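Local coordinates for De novo designed protein CA01 (Synthetic construct, PDB 5E6G), which is of unknown function but is a computationally designed, mostly helical protein from work on designing structurally distinct proteins, at residues Ala63-Leu68 and Ala88-Ser93. Sequence-based numbering, arbitrary orientation.
Sequences AYLAAL and AAYLAS
Tyr-90 and Leu-91 pack against Leu-65 and Ala-66 where two consecutive helices of this designed all-helical bundle meet. Helices 54-75 and 80-93 run roughly antiparallel here, with short-segment axes 9.8 Å apart and 143° between their directions. The contact is mainly apolar and modest, burying 183 Å² in all.

One aliphatic pair forms its buried side. The methyl of Ala-66 sits against the fork of Leu-91, with its CB 3.8 Å from CD1 of Leu-91 and equally close to CD2. CD2 also touches CA of Ala-66. The small alanine lets the leucine reach the helix backbone. Tyr-99 of helix 97-115 touches both Ala-66 and Leu-91, so a third helix closes over this pair.

The outer half belongs to the tyrosine ring. CG of Tyr-90 stands anti to the backbone N (chi1 162°), which carries the ring across to the facing helix. Leu-65 CB lies at the ring edge, in plane, 4.0 Å from CE1 of Tyr-90. The backbone O of Leu-65 approaches the ring obliquely, 3.7 Å from CE1 of Tyr-90. The two side chains cross at about a right angle. Met-94 and Tyr-96, in the loop after helix 80-93, also touch Leu-65. With an alanine at Tyr-90 the ring is gone, and a gap is likely to open beside CB and CD2 of Leu-65.

Polar atoms play a smaller part. Inside helix 80-93, Ser-93 OG donates a 2.8 Å hydrogen bond back to Tyr-90 O, three residues earlier, tilted 28° from the carbonyl plane. The phenol oxygen meets carbon across the contact: Tyr-90 OH lies 3.8 Å from CB of Leu-65 and 3.9 Å from its CD2.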
# COMPACT_ATOMS: atom_id res chain seq x y z
N ALA A 63 -2.40 -5.82 -3.91
CA ALA A 63 -1.78 -4.51 -3.72
C ALA A 63 -2.82 -3.40 -3.79
O ALA A 63 -2.68 -2.36 -3.13
CB ALA A 63 -0.70 -4.29 -4.77
N TYR A 64 -3.86 -3.62 -4.58
CA TYR A 64 -4.95 -2.66 -4.71
C TYR A 64 -5.72 -2.56 -3.39
O TYR A 64 -6.04 -1.46 -2.93
CB TYR A 64 -5.89 -3.07 -5.84
CG TYR A 64 -6.99 -2.07 -6.13
CD1 TYR A 64 -8.20 -2.11 -5.45
CD2 TYR A 64 -6.83 -1.09 -7.10
CE1 TYR A 64 -9.20 -1.21 -5.71
CE2 TYR A 64 -7.83 -0.18 -7.38
CZ TYR A 64 -9.01 -0.24 -6.68
OH TYR A 64 -10.01 0.67 -6.95
N LEU A 65 -6.01 -3.71 -2.79
CA LEU A 65 -6.71 -3.75 -1.51
C LEU A 65 -5.90 -3.07 -0.42
O LEU A 65 -6.45 -2.38 0.44
CB LEU A 65 -7.02 -5.19 -1.11
CG LEU A 65 -7.93 -6.00 -2.05
CD1 LEU A 65 -8.11 -7.41 -1.50
CD2 LEU A 65 -9.27 -5.32 -2.25
N ALA A 66 -4.58 -3.27 -0.46
CA ALA A 66 -3.68 -2.68 0.53
C ALA A 66 -3.71 -1.16 0.45
O ALA A 66 -3.90 -0.47 1.45
CB ALA A 66 -2.27 -3.20 0.34
N ALA A 67 -3.53 -0.64 -0.76
CA ALA A 67 -3.52 0.80 -1.00
C ALA A 67 -4.86 1.42 -0.64
O ALA A 67 -4.93 2.54 -0.14
CB ALA A 67 -3.17 1.10 -2.45
N LEU A 68 -5.93 0.68 -0.92
CA LEU A 68 -7.28 1.15 -0.67
C LEU A 68 -7.53 1.29 0.83
O LEU A 68 -7.99 2.34 1.29
CB LEU A 68 -8.30 0.20 -1.30
CG LEU A 68 -9.78 0.57 -1.16
CD1 LEU A 68 -10.07 1.91 -1.80
CD2 LEU A 68 -10.64 -0.52 -1.78
N ALA A 88 -2.19 -3.94 7.72
CA ALA A 88 -1.59 -5.27 7.72
C ALA A 88 -2.57 -6.31 8.25
O ALA A 88 -2.66 -7.41 7.71
CB ALA A 88 -0.32 -5.27 8.55
N ALA A 89 -3.31 -5.96 9.30
CA ALA A 89 -4.31 -6.85 9.87
C ALA A 89 -5.45 -7.08 8.88
O ALA A 89 -5.93 -8.20 8.73
CB ALA A 89 -4.84 -6.29 11.18
N TYR A 90 -5.89 -6.00 8.24
CA TYR A 90 -6.91 -6.07 7.19
C TYR A 90 -6.52 -7.08 6.12
O TYR A 90 -7.32 -7.93 5.73
CB TYR A 90 -7.12 -4.68 6.57
CG TYR A 90 -7.81 -4.68 5.22
CD1 TYR A 90 -7.10 -4.90 4.04
CD2 TYR A 90 -9.17 -4.44 5.12
CE1 TYR A 90 -7.74 -4.89 2.81
CE2 TYR A 90 -9.81 -4.42 3.90
CZ TYR A 90 -9.09 -4.65 2.75
OH TYR A 90 -9.73 -4.63 1.53
N LEU A 91 -5.28 -6.98 5.65
CA LEU A 91 -4.78 -7.84 4.59
C LEU A 91 -4.73 -9.30 5.01
O LEU A 91 -4.99 -10.20 4.21
CB LEU A 91 -3.39 -7.37 4.15
CG LEU A 91 -3.39 -6.02 3.41
CD1 LEU A 91 -2.01 -5.39 3.42
CD2 LEU A 91 -3.91 -6.20 1.98
N ALA A 92 -4.38 -9.55 6.27
CA ALA A 92 -4.32 -10.91 6.78
C ALA A 92 -5.72 -11.51 6.88
O ALA A 92 -5.92 -12.69 6.58
CB ALA A 92 -3.63 -10.94 8.13
N SER A 93 -6.68 -10.70 7.31
CA SER A 93 -8.05 -11.17 7.47
C SER A 93 -8.71 -11.45 6.12
O SER A 93 -9.64 -12.24 6.04
CB SER A 93 -8.88 -10.13 8.24
OG SER A 93 -9.20 -9.02 7.42